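Local coordinates for vacuolar aminopeptidase 1 (Saccharomyces cerevisiae, PDB 5JGF), which removes amino acids, preferably neutral or hydrophobic ones, from the N-terminus of peptides and proteins as a dodecameric zinc aminopeptidase of the yeast vacuole, at residues L126-L132 / H438-A442; I19-T25 / P259-R264; V160-P164 / T184-I188; L95-L99 / M236-L240. Residue numbers count along the deposited sequence, not the author numbering.

In the fold
Segments far apart in sequence can converge on one metal site, and this enzyme is a worked example. The centres of interactions 1 and 2 are about 13 Å apart, and the two meet at the zinc pair, where NE2 of H438 and OD2 of D262, 3.1 Å apart, bind the same ion. Interaction 4 packs against interaction 1 through CG2 of V97 and CZ3 of W127 (3.5 Å). Interaction 3 lies farther out, its centre about 20 Å from that of interaction 2. It joins interaction 1 through a probable hydrogen bond from N of L132 to O of C161 (2.9 Å), and reaches interaction 4 where CG of P186 meets CD1 of L240 (3.5 Å).

Interaction 1. Residues L126-L132 / H438-A442; sequences LWLDRDL and HSIRA. With ZN (zinc ion), chain L.
I440 is the centre of this contact between two loops, set mainly against R130 and L126. Around L126 (phi/psi -72/-20) and W127 (-90/-5) the first loop curls; it extends at L128, turns through a left-handed D129 (54/43) and runs extended again at R130. The second loop passes from a left-handed H438 (74/5) through an extended S439 to I440 (-79/-21), whose CA lies 6.2 Å from that of L126. With chi1 and chi2 both t, I440 sets CD1 over the face of W127, 3.6 Å from the centroid of its six-membered ring, a CH-pi contact; CD1 is also 4.1 Å from CD2 of L132. CG2 of I440 lies 3.3 Å from O of L126 and 3.3 Å from NE of R130, over one face of the guanidinium. NE of R130 hydrogen-bonds to O of L126 (2.9 Å). CD1 of L126 approaches OG of S439 (3.7 Å), which accepts from N of R441 (3.1 Å) in an ST turn and also bonds D129 of the second subunit. Just before this turn, NE2 of H438 binds zinc at 2.1 Å, shared with D262 and E299: a ligand loop of the dinuclear site of M18 aminopeptidases.

Interaction 2. Residues I19-T25 / P259-R264; sequences IYKNPTT and PRLDDR. With ZN (zinc ion), chain K; ZN (zinc ion), chain L.
Helix 7-21 ends at K21, N22 breaks away at phi/psi -135/72, and T24 (-106/165) is the N-cap of helix 25-38. Opposite this bend, P259 is extended (-86/161), R260 left-handed (55/38) and the bond from D262 to D263 cis; the CA atoms of I19 and P259 lie 7.4 Å apart. NH1 of R260 donates to O of I19 (3.0 Å); NH1 of the outstretched R264 donates to O of P23 (2.8 Å), and its NH2 makes a weak hydrogen bond to OG1 of T25 (3.2 Å). One water accepts from NE of R260 (2.9 Å) and NH1 of R264 (2.8 Å), donating to O of I19 (3.1 Å) and O of N22 (2.7 Å). CG2 of I19 packs on CG of P259 (3.9 Å). D262 is the shared carboxylate of a dinuclear metallopeptidase site, OD1 binding the zinc of chain K and OD2 that of chain L (2.0 Å each). The interhelical bend sits between strand 233-242, touched by P23 and R260, and the metal-binding start of helix 261-278.

Interaction 3. Residues V160-P164 / T184-I188; sequences VCRIP and TIPVI
Packed on L240 of strand 233-242, P186 and C161 lie at the apolar centre of this contact, their CB atoms 3.8 Å apart. I163 (chi1 m, chi2 t) flanks them, with CG1 4.0 Å from CG of P186 and CG2 3.6 Å from CA of T184. Toward the other end, SG of C161 lies 4.0 Å from CB of I188. On the side of R162, CD of P164 touches CG2 of V187 (3.8 Å). The two largely extended segments run roughly antiparallel, their end-to-end directions 142° apart, with CA atoms of I163 and P186 4.4 Å apart and those of C161 and I188 4.6 Å apart. N of V187 donates almost straight to O of R162 (3.0 Å, 172°), whereas the return bond from N of R162 to O of V187 is weak (3.3 Å). A CA-H...O contact runs from CA of I188 to O of V160 (3.3 Å). V160 and C161 form a classic beta bulge facing L132. At the polar edge, a water donates to O of V187 (2.6 Å), and R162, whose CA-to-CB bond points away, forms a salt bridge with D129 of its own chain, while its NH2 hydrogen-bonds to O of R441 of the second subunit. An apolar core with R162 buried at the subunit boundary is consistent with the contact also helping to form the interface with the second subunit.

Interaction 4. Residues L95-L99 / M236-L240; sequences LTVKL and MDLDL
In the six-stranded antiparallel sheet, strands 96-99 and 236-240 are neighbours that twist strongly, their directions 137° apart. V97 and L240 form a hydrogen-bonded pair (CA-CA 5.2 Å), K98 and D239 a non-hydrogen-bonded one (4.6 Å); N of L240 donates to O of V97 (2.8 Å), N of L99 to O of L238 (3.1 Å). On the face of V97 and L240, L99 is the main bump. Its off-well chi1 of -98° spreads the methyls over the row of M236, L238 and L240: CD2 lies 3.9 Å from CE of M236 and 4.3 Å from CD1 of L238, and CD1 lies 4.0 Å from CG of L240. V97 fits beside L240, CB to CB at 4.0 Å. On the opposite face K98, bent by m,m torsions, arches over the neighbouring strand into a salt-bridge network with D239 and D237; the latter also bonds the hydroxyl of Y26. NZ of K98 lies 2.7 Å from OD2 of D239 and 3.1 Å from OD1 of D237.

Interaction 1. Residues L126-L132 / H438-A442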
loop_
_atom_site.group_PDB
_atom_site.type_symbol
_atom_site.label_atom_id
_atom_site.label_comp_id
_atom_site.label_asym_id
_atom_site.label_seq_id
_atom_site.Cartn_x
_atom_site.Cartn_y
_atom_site.Cartn_z
ATOM N N LEU D 126 -4.400 7.469 30.403
ATOM C CA LEU D 126 -5.155 8.057 31.506
ATOM C C LEU D 126 -4.424 7.849 32.832
ATOM O O LEU D 126 -4.666 8.573 33.800
ATOM C CB LEU D 126 -6.564 7.459 31.572
ATOM C CG LEU D 126 -7.453 7.746 30.351
ATOM C CD1 LEU D 126 -8.781 7.022 30.499
ATOM C CD2 LEU D 126 -7.682 9.244 30.213
ATOM N N TRP D 127 -3.522 6.872 32.872
ATOM C CA TRP D 127 -2.763 6.590 34.086
ATOM C C TRP D 127 -1.460 7.373 34.171
ATOM O O TRP D 127 -0.748 7.315 35.178
ATOM C CB TRP D 127 -2.477 5.088 34.203
ATOM C CG TRP D 127 -3.624 4.330 34.811
ATOM C CD1 TRP D 127 -4.823 4.033 34.224
ATOM C CD2 TRP D 127 -3.697 3.824 36.152
ATOM N NE1 TRP D 127 -5.639 3.377 35.120
ATOM C CE2 TRP D 127 -4.972 3.236 36.308
ATOM C CE3 TRP D 127 -2.807 3.814 37.237
ATOM C CZ2 TRP D 127 -5.382 2.641 37.510
ATOM C CZ3 TRP D 127 -3.216 3.223 38.432
ATOM C CH2 TRP D 127 -4.493 2.646 38.556
ATOM N N LEU D 128 -1.148 8.116 33.116
ATOM C CA LEU D 128 0.071 8.914 33.108
ATOM C C LEU D 128 -0.124 10.188 33.917
ATOM O O LEU D 128 -1.207 10.771 33.932
ATOM C CB LEU D 128 0.447 9.320 31.682
ATOM C CG LEU D 128 0.793 8.222 30.679
ATOM C CD1 LEU D 128 1.044 8.859 29.319
ATOM C CD2 LEU D 128 2.015 7.456 31.148
ATOM N N ASP D 129 0.938 10.613 34.590
ATOM C CA ASP D 129 0.909 11.849 35.355
ATOM C C ASP D 129 -0.221 11.937 36.369
ATOM O O ASP D 129 -0.868 12.977 36.513
ATOM C CB ASP D 129 0.857 13.028 34.380
ATOM C CG ASP D 129 2.007 12.999 33.384
ATOM O OD1 ASP D 129 2.987 12.277 33.650
ATOM O OD2 ASP D 129 1.940 13.692 32.346
ATOM N N ARG D 130 -0.444 10.832 37.069
ATOM C CA ARG D 130 -1.458 10.743 38.113
ATOM C C ARG D 130 -0.692 10.410 39.398
ATOM O O ARG D 130 0.258 9.622 39.366
ATOM C CB ARG D 130 -2.450 9.621 37.792
ATOM C CG ARG D 130 -3.233 9.818 36.491
ATOM C CD ARG D 130 -4.386 10.803 36.653
ATOM N NE ARG D 130 -5.143 10.949 35.411
ATOM C CZ ARG D 130 -6.317 11.564 35.311
ATOM N NH1 ARG D 130 -6.887 12.101 36.385
ATOM N NH2 ARG D 130 -6.929 11.633 34.138
ATOM N N ASP D 131 -1.088 11.016 40.516
ATOM C CA ASP D 131 -0.434 10.771 41.804
ATOM C C ASP D 131 -0.862 9.395 42.302
ATOM O O ASP D 131 -2.030 9.195 42.642
ATOM C CB ASP D 131 -0.862 11.827 42.828
ATOM C CG ASP D 131 -0.345 13.221 42.505
ATOM O OD1 ASP D 131 0.142 13.453 41.376
ATOM O OD2 ASP D 131 -0.440 14.094 43.393
ATOM N N LEU D 132 0.078 8.457 42.368
ATOM C CA LEU D 132 -0.246 7.099 42.788
ATOM C C LEU D 132 0.218 6.694 44.181
ATOM O O LEU D 132 1.396 6.808 44.515
ATOM C CB LEU D 132 0.323 6.096 41.780
ATOM C CG LEU D 132 -0.068 6.310 40.313
ATOM C CD1 LEU D 132 0.575 5.221 39.456
ATOM C CD2 LEU D 132 -1.592 6.282 40.165
ATOM N N HIS D 438 -13.882 2.842 33.449
ATOM C CA HIS D 438 -12.514 2.333 33.333
ATOM C C HIS D 438 -11.411 3.380 33.259
ATOM O O HIS D 438 -10.239 3.047 33.067
ATOM C CB HIS D 438 -12.384 1.355 32.161
ATOM C CG HIS D 438 -13.025 0.029 32.423
ATOM N ND1 HIS D 438 -12.846 -1.063 31.603
ATOM C CD2 HIS D 438 -13.848 -0.380 33.420
ATOM C CE1 HIS D 438 -13.530 -2.089 32.082
ATOM N NE2 HIS D 438 -14.145 -1.700 33.183
ATOM N N SER D 439 -11.773 4.646 33.403
ATOM C CA SER D 439 -10.761 5.691 33.433
ATOM C C SER D 439 -10.173 5.595 34.841
ATOM O O SER D 439 -10.690 4.857 35.682
ATOM C CB SER D 439 -11.397 7.073 33.261
ATOM O OG SER D 439 -10.462 8.091 33.593
ATOM N N ILE D 440 -9.100 6.325 35.109
ATOM C CA ILE D 440 -8.529 6.301 36.448
ATOM C C ILE D 440 -9.390 7.213 37.338
ATOM O O ILE D 440 -9.391 7.086 38.563
ATOM C CB ILE D 440 -7.053 6.763 36.449
ATOM C CG1 ILE D 440 -6.412 6.410 37.795
ATOM C CG2 ILE D 440 -6.959 8.257 36.155
ATOM C CD1 ILE D 440 -4.922 6.677 37.868
ATOM N N ARG D 441 -10.132 8.127 36.717
ATOM C CA ARG D 441 -11.020 9.021 37.469
ATOM C C ARG D 441 -12.293 9.231 36.655
ATOM O O ARG D 441 -12.287 9.906 35.618
ATOM C CB ARG D 441 -10.334 10.360 37.760
ATOM C CG ARG D 441 -11.077 11.248 38.773
ATOM C CD ARG D 441 -10.245 12.483 39.098
ATOM N NE ARG D 441 -10.878 13.415 40.035
ATOM C CZ ARG D 441 -10.966 13.236 41.352
ATOM N NH1 ARG D 441 -11.555 14.155 42.106
ATOM N NH2 ARG D 441 -10.475 12.141 41.919
ATOM N N ALA D 442 -13.387 8.645 37.134
ATOM C CA ALA D 442 -14.667 8.710 36.442
ATOM C C ALA D 442 -15.640 9.738 37.007
ATOM O O ALA D 442 -15.283 10.547 37.866
ATOM C CB ALA D 442 -15.312 7.319 36.441
HETATM ZN ZN ZN L . -15.497 -2.679 34.530
HETATM O O HOH W 1 -8.346 2.570 35.216
HETATM O O HOH W 2 -16.947 -4.132 34.982
#

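Interaction 2. Residues I19-T25 / P259-R264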
loop_
_atom_site.group_PDB
_atom_site.type_symbol
_atom_site.label_atom_id
_atom_site.label_comp_id
_atom_site.label_asym_id
_atom_site.label_seq_id
_atom_site.Cartn_x
_atom_site.Cartn_y
_atom_site.Cartn_z
ATOM N N ILE D 19 -14.594 5.685 49.057
ATOM C CA ILE D 19 -13.674 5.420 47.957
ATOM C C ILE D 19 -12.247 5.824 48.319
ATOM O O ILE D 19 -11.297 5.089 48.056
ATOM C CB ILE D 19 -14.113 6.184 46.682
ATOM C CG1 ILE D 19 -15.400 5.566 46.123
ATOM C CG2 ILE D 19 -12.987 6.183 45.647
ATOM C CD1 ILE D 19 -15.235 4.146 45.587
ATOM N N TYR D 20 -12.113 6.995 48.933
ATOM C CA TYR D 20 -10.816 7.538 49.326
ATOM C C TYR D 20 -10.124 6.751 50.441
ATOM O O TYR D 20 -8.912 6.540 50.403
ATOM C CB TYR D 20 -10.993 8.997 49.762
ATOM C CG TYR D 20 -9.709 9.725 50.097
ATOM C CD1 TYR D 20 -8.734 9.950 49.122
ATOM C CD2 TYR D 20 -9.483 10.221 51.381
ATOM C CE1 TYR D 20 -7.570 10.654 49.416
ATOM C CE2 TYR D 20 -8.320 10.926 51.687
ATOM C CZ TYR D 20 -7.370 11.140 50.702
ATOM O OH TYR D 20 -6.228 11.849 50.997
ATOM N N LYS D 21 -10.892 6.309 51.430
ATOM C CA LYS D 21 -10.313 5.577 52.552
ATOM C C LYS D 21 -10.134 4.079 52.344
ATOM O O LYS D 21 -9.493 3.419 53.157
ATOM C CB LYS D 21 -11.151 5.821 53.811
ATOM C CG LYS D 21 -11.106 7.260 54.299
ATOM C CD LYS D 21 -12.064 7.487 55.460
ATOM C CE LYS D 21 -11.978 8.917 55.977
ATOM N NZ LYS D 21 -12.970 9.171 57.061
ATOM N N ASN D 22 -10.683 3.543 51.258
ATOM C CA ASN D 22 -10.585 2.110 50.979
ATOM C C ASN D 22 -10.226 1.901 49.507
ATOM O O ASN D 22 -11.042 1.447 48.710
ATOM C CB ASN D 22 -11.925 1.454 51.308
ATOM C CG ASN D 22 -12.352 1.720 52.738
ATOM O OD1 ASN D 22 -11.875 1.072 53.666
ATOM N ND2 ASN D 22 -13.230 2.704 52.925
ATOM N N PRO D 23 -8.975 2.211 49.144
ATOM C CA PRO D 23 -8.444 2.100 47.781
ATOM C C PRO D 23 -8.376 0.733 47.113
ATOM O O PRO D 23 -8.550 0.637 45.898
ATOM C CB PRO D 23 -7.069 2.748 47.904
ATOM C CG PRO D 23 -6.656 2.351 49.292
ATOM C CD PRO D 23 -7.915 2.621 50.083
ATOM N N THR D 24 -8.113 -0.320 47.884
ATOM C CA THR D 24 -8.018 -1.656 47.300
ATOM C C THR D 24 -9.229 -2.522 47.632
ATOM O O THR D 24 -10.008 -2.205 48.533
ATOM C CB THR D 24 -6.758 -2.394 47.786
ATOM O OG1 THR D 24 -6.948 -2.829 49.139
ATOM C CG2 THR D 24 -5.543 -1.471 47.721
ATOM N N THR D 25 -9.382 -3.617 46.898
ATOM C CA THR D 25 -10.498 -4.526 47.129
ATOM C C THR D 25 -10.485 -5.001 48.585
ATOM O O THR D 25 -11.535 -5.110 49.224
ATOM C CB THR D 25 -10.418 -5.735 46.181
ATOM O OG1 THR D 25 -10.325 -5.267 44.828
ATOM C CG2 THR D 25 -11.665 -6.605 46.315
ATOM N N PRO D 259 -12.400 8.144 41.584
ATOM C CA PRO D 259 -11.801 6.967 40.962
ATOM C C PRO D 259 -12.510 5.689 41.387
ATOM O O PRO D 259 -13.242 5.667 42.380
ATOM C CB PRO D 259 -10.373 7.002 41.482
ATOM C CG PRO D 259 -10.581 7.481 42.905
ATOM C CD PRO D 259 -11.572 8.623 42.711
ATOM N N ARG D 260 -12.301 4.639 40.599
ATOM C CA ARG D 260 -12.829 3.315 40.892
ATOM C C ARG D 260 -14.344 3.197 41.103
ATOM O O ARG D 260 -14.794 2.425 41.948
ATOM C CB ARG D 260 -12.060 2.767 42.106
ATOM C CG ARG D 260 -10.528 2.933 41.962
ATOM C CD ARG D 260 -9.733 2.495 43.196
ATOM N NE ARG D 260 -9.914 3.367 44.360
ATOM C CZ ARG D 260 -9.220 4.477 44.603
ATOM N NH1 ARG D 260 -9.471 5.188 45.698
ATOM N NH2 ARG D 260 -8.271 4.881 43.767
ATOM N N LEU D 261 -15.127 3.946 40.326
ATOM C CA LEU D 261 -16.588 3.889 40.431
ATOM C C LEU D 261 -17.128 2.516 40.004
ATOM O O LEU D 261 -18.086 2.009 40.572
ATOM C CB LEU D 261 -17.233 4.992 39.579
ATOM C CG LEU D 261 -16.989 6.454 39.963
ATOM C CD1 LEU D 261 -17.853 7.353 39.088
ATOM C CD2 LEU D 261 -17.339 6.669 41.437
ATOM N N ASP D 262 -16.511 1.925 38.992
ATOM C CA ASP D 262 -16.900 0.613 38.494
ATOM C C ASP D 262 -16.144 -0.439 39.318
ATOM O O ASP D 262 -14.926 -0.535 39.189
ATOM C CB ASP D 262 -16.475 0.518 37.020
ATOM C CG ASP D 262 -16.788 -0.826 36.380
ATOM O OD1 ASP D 262 -17.414 -1.686 37.022
ATOM O OD2 ASP D 262 -16.422 -1.020 35.198
ATOM N N ASP D 263 -16.811 -1.204 40.188
ATOM C CA ASP D 263 -18.258 -1.166 40.439
ATOM C C ASP D 263 -18.532 -0.887 41.935
ATOM O O ASP D 263 -19.519 -1.355 42.500
ATOM C CB ASP D 263 -18.856 -2.524 40.000
ATOM C CG ASP D 263 -20.377 -2.598 40.128
ATOM O OD1 ASP D 263 -21.057 -1.571 39.933
ATOM O OD2 ASP D 263 -20.909 -3.699 40.407
ATOM N N ARG D 264 -17.656 -0.125 42.578
ATOM C CA ARG D 264 -17.830 0.174 43.997
ATOM C C ARG D 264 -18.991 1.140 44.196
ATOM O O ARG D 264 -19.521 1.286 45.303
ATOM C CB ARG D 264 -16.517 0.725 44.568
ATOM C CG ARG D 264 -15.459 -0.374 44.648
ATOM C CD ARG D 264 -14.024 0.103 44.812
ATOM N NE ARG D 264 -13.142 -1.056 44.699
ATOM C CZ ARG D 264 -11.819 -1.025 44.821
ATOM N NH1 ARG D 264 -11.202 0.120 45.068
ATOM N NH2 ARG D 264 -11.110 -2.141 44.681
HETATM ZN ZN ZN K . -18.277 -3.330 36.313
HETATM ZN ZN ZN L . -15.497 -2.679 34.530
HETATM O O HOH W 3 -11.809 2.576 46.371
HETATM O O HOH W 4 -19.285 -2.083 34.503
HETATM O O HOH W 2 -16.947 -4.132 34.982
#

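Interaction 3. Residues V160-P164 / T184-I188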
loop_
_atom_site.group_PDB
_atom_site.type_symbol
_atom_site.label_atom_id
_atom_site.label_comp_id
_atom_site.label_asym_id
_atom_site.label_seq_id
_atom_site.Cartn_x
_atom_site.Cartn_y
_atom_site.Cartn_z
ATOM N N VAL D 160 3.378 7.665 46.427
ATOM C CA VAL D 160 4.739 7.141 46.333
ATOM C C VAL D 160 5.242 6.941 44.905
ATOM O O VAL D 160 6.450 6.899 44.676
ATOM C CB VAL D 160 4.870 5.782 47.078
ATOM C CG1 VAL D 160 4.405 5.929 48.531
ATOM C CG2 VAL D 160 4.054 4.702 46.363
ATOM N N CYS D 161 4.314 6.820 43.956
ATOM C CA CYS D 161 4.651 6.583 42.552
ATOM C C CYS D 161 3.954 7.538 41.598
ATOM O O CYS D 161 2.983 8.202 41.951
ATOM C CB CYS D 161 4.263 5.146 42.145
ATOM S SG CYS D 161 5.255 3.872 42.914
ATOM N N ARG D 162 4.466 7.580 40.374
ATOM C CA ARG D 162 3.916 8.401 39.307
ATOM C C ARG D 162 4.549 7.896 38.016
ATOM O O ARG D 162 5.762 7.698 37.959
ATOM C CB ARG D 162 4.260 9.880 39.527
ATOM C CG ARG D 162 3.800 10.820 38.408
ATOM C CD ARG D 162 4.098 12.281 38.764
ATOM N NE ARG D 162 3.749 13.229 37.703
ATOM C CZ ARG D 162 4.409 13.341 36.554
ATOM N NH1 ARG D 162 5.458 12.566 36.307
ATOM N NH2 ARG D 162 4.026 14.234 35.651
ATOM N N ILE D 163 3.723 7.657 37.000
ATOM C CA ILE D 163 4.201 7.186 35.699
ATOM C C ILE D 163 4.311 8.457 34.859
ATOM O O ILE D 163 3.306 9.016 34.421
ATOM C CB ILE D 163 3.192 6.217 35.057
ATOM C CG1 ILE D 163 2.840 5.105 36.056
ATOM C CG2 ILE D 163 3.787 5.620 33.779
ATOM C CD1 ILE D 163 1.707 4.200 35.614
ATOM N N PRO D 164 5.544 8.915 34.608
ATOM C CA PRO D 164 5.832 10.131 33.841
ATOM C C PRO D 164 5.685 10.117 32.330
ATOM O O PRO D 164 6.335 9.334 31.642
ATOM C CB PRO D 164 7.260 10.447 34.257
ATOM C CG PRO D 164 7.870 9.082 34.316
ATOM C CD PRO D 164 6.797 8.261 35.036
ATOM N N THR D 184 5.458 2.453 30.513
ATOM C CA THR D 184 4.594 2.911 31.596
ATOM C C THR D 184 5.034 2.298 32.922
ATOM O O THR D 184 4.319 1.487 33.514
ATOM C CB THR D 184 3.128 2.541 31.311
ATOM O OG1 THR D 184 3.012 1.122 31.200
ATOM C CG2 THR D 184 2.665 3.175 30.009
ATOM N N ILE D 185 6.217 2.694 33.380
ATOM C CA ILE D 185 6.777 2.177 34.623
ATOM C C ILE D 185 6.745 3.244 35.714
ATOM O O ILE D 185 7.214 4.365 35.523
ATOM C CB ILE D 185 8.237 1.699 34.412
ATOM C CG1 ILE D 185 8.287 0.692 33.256
ATOM C CG2 ILE D 185 8.771 1.051 35.687
ATOM C CD1 ILE D 185 9.697 0.263 32.859
ATOM N N PRO D 186 6.174 2.907 36.882
ATOM C CA PRO D 186 6.108 3.888 37.968
ATOM C C PRO D 186 7.477 4.266 38.519
ATOM O O PRO D 186 8.313 3.397 38.787
ATOM C CB PRO D 186 5.256 3.185 39.030
ATOM C CG PRO D 186 4.457 2.170 38.242
ATOM C CD PRO D 186 5.467 1.668 37.243
ATOM N N VAL D 187 7.696 5.568 38.679
ATOM C CA VAL D 187 8.936 6.083 39.245
ATOM C C VAL D 187 8.601 6.294 40.717
ATOM O O VAL D 187 7.625 6.974 41.046
ATOM C CB VAL D 187 9.338 7.421 38.594
ATOM C CG1 VAL D 187 10.472 8.070 39.375
ATOM C CG2 VAL D 187 9.768 7.176 37.153
ATOM N N ILE D 188 9.404 5.708 41.598
ATOM C CA ILE D 188 9.140 5.799 43.024
ATOM C C ILE D 188 10.081 6.722 43.798
ATOM O O ILE D 188 9.753 7.163 44.899
ATOM C CB ILE D 188 9.136 4.369 43.637
ATOM C CG1 ILE D 188 8.574 4.397 45.056
ATOM C CG2 ILE D 188 10.539 3.779 43.608
ATOM C CD1 ILE D 188 8.149 3.024 45.558
HETATM O O HOH W 5 7.388 9.217 42.328
#

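Interaction 4. Residues L95-L99 / M236-L240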
loop_
_atom_site.group_PDB
_atom_site.type_symbol
_atom_site.label_atom_id
_atom_site.label_comp_id
_atom_site.label_asym_id
_atom_site.label_seq_id
_atom_site.Cartn_x
_atom_site.Cartn_y
_atom_site.Cartn_z
ATOM N N LEU D 95 -10.343 -1.666 38.134
ATOM C CA LEU D 95 -9.107 -1.607 37.365
ATOM C C LEU D 95 -8.029 -0.988 38.239
ATOM O O LEU D 95 -8.270 0.005 38.932
ATOM C CB LEU D 95 -9.294 -0.766 36.098
ATOM C CG LEU D 95 -9.497 -1.564 34.806
ATOM C CD1 LEU D 95 -10.750 -2.425 34.926
ATOM C CD2 LEU D 95 -9.614 -0.607 33.623
ATOM N N THR D 96 -6.841 -1.578 38.217
ATOM C CA THR D 96 -5.752 -1.064 39.021
ATOM C C THR D 96 -4.411 -1.518 38.460
ATOM O O THR D 96 -4.335 -2.047 37.348
ATOM C CB THR D 96 -5.902 -1.526 40.501
ATOM O OG1 THR D 96 -4.953 -0.839 41.320
ATOM C CG2 THR D 96 -5.678 -3.029 40.631
ATOM N N VAL D 97 -3.354 -1.287 39.228
ATOM C CA VAL D 97 -2.004 -1.679 38.838
ATOM C C VAL D 97 -1.457 -2.495 40.003
ATOM O O VAL D 97 -1.523 -2.066 41.153
ATOM C CB VAL D 97 -1.116 -0.436 38.582
ATOM C CG1 VAL D 97 0.320 -0.856 38.340
ATOM C CG2 VAL D 97 -1.644 0.332 37.380
ATOM N N LYS D 98 -0.930 -3.676 39.700
ATOM C CA LYS D 98 -0.411 -4.579 40.727
ATOM C C LYS D 98 1.106 -4.664 40.743
ATOM O O LYS D 98 1.731 -4.767 39.691
ATOM C CB LYS D 98 -0.953 -5.994 40.490
ATOM C CG LYS D 98 -2.458 -6.153 40.608
ATOM C CD LYS D 98 -2.874 -6.124 42.065
ATOM C CE LYS D 98 -4.321 -6.550 42.249
ATOM N NZ LYS D 98 -4.649 -6.625 43.702
ATOM N N LEU D 99 1.707 -4.627 41.929
ATOM C CA LEU D 99 3.153 -4.785 41.992
ATOM C C LEU D 99 3.407 -6.224 41.558
ATOM O O LEU D 99 2.624 -7.117 41.881
ATOM C CB LEU D 99 3.680 -4.590 43.416
ATOM C CG LEU D 99 4.254 -3.213 43.743
ATOM C CD1 LEU D 99 3.136 -2.183 43.746
ATOM C CD2 LEU D 99 4.946 -3.259 45.096
ATOM N N MET D 236 3.051 -10.286 49.861
ATOM C CA MET D 236 2.183 -9.125 49.755
ATOM C C MET D 236 1.476 -9.035 48.414
ATOM O O MET D 236 1.954 -9.550 47.405
ATOM C CB MET D 236 2.972 -7.839 50.022
ATOM C CG MET D 236 4.299 -7.752 49.311
ATOM S SD MET D 236 5.226 -6.267 49.785
ATOM C CE MET D 236 5.590 -5.631 48.168
ATOM N N ASP D 237 0.315 -8.393 48.434
ATOM C CA ASP D 237 -0.519 -8.188 47.255
ATOM C C ASP D 237 -0.873 -6.709 47.331
ATOM O O ASP D 237 -1.847 -6.327 47.979
ATOM C CB ASP D 237 -1.783 -9.052 47.353
ATOM C CG ASP D 237 -2.691 -8.913 46.143
ATOM O OD1 ASP D 237 -2.395 -8.087 45.255
ATOM O OD2 ASP D 237 -3.715 -9.632 46.086
ATOM N N LEU D 238 -0.061 -5.879 46.680
ATOM C CA LEU D 238 -0.261 -4.433 46.706
ATOM C C LEU D 238 -0.657 -3.841 45.357
ATOM O O LEU D 238 -0.240 -4.333 44.308
ATOM C CB LEU D 238 1.018 -3.741 47.195
ATOM C CG LEU D 238 1.609 -4.243 48.520
ATOM C CD1 LEU D 238 2.858 -3.434 48.869
ATOM C CD2 LEU D 238 0.568 -4.124 49.625
ATOM N N ASP D 239 -1.465 -2.783 45.413
ATOM C CA ASP D 239 -1.939 -2.059 44.233
ATOM C C ASP D 239 -1.307 -0.677 44.229
ATOM O O ASP D 239 -0.808 -0.201 45.252
ATOM C CB ASP D 239 -3.442 -1.749 44.293
ATOM C CG ASP D 239 -4.327 -2.965 44.277
ATOM O OD1 ASP D 239 -5.555 -2.747 44.321
ATOM O OD2 ASP D 239 -3.834 -4.105 44.218
ATOM N N LEU D 240 -1.365 -0.039 43.066
ATOM C CA LEU D 240 -0.948 1.345 42.909
ATOM C C LEU D 240 -2.280 1.935 42.468
ATOM O O LEU D 240 -2.955 1.368 41.605
ATOM C CB LEU D 240 0.098 1.521 41.810
ATOM C CG LEU D 240 1.527 1.117 42.158
ATOM C CD1 LEU D 240 2.449 1.646 41.063
ATOM C CD2 LEU D 240 1.935 1.704 43.515
HETATM O O HOH W 6 -4.567 -9.742 43.561
HETATM O O HOH W 7 1.995 -7.218 44.999
HETATM O O HOH W 8 -0.024 -7.596 43.803
#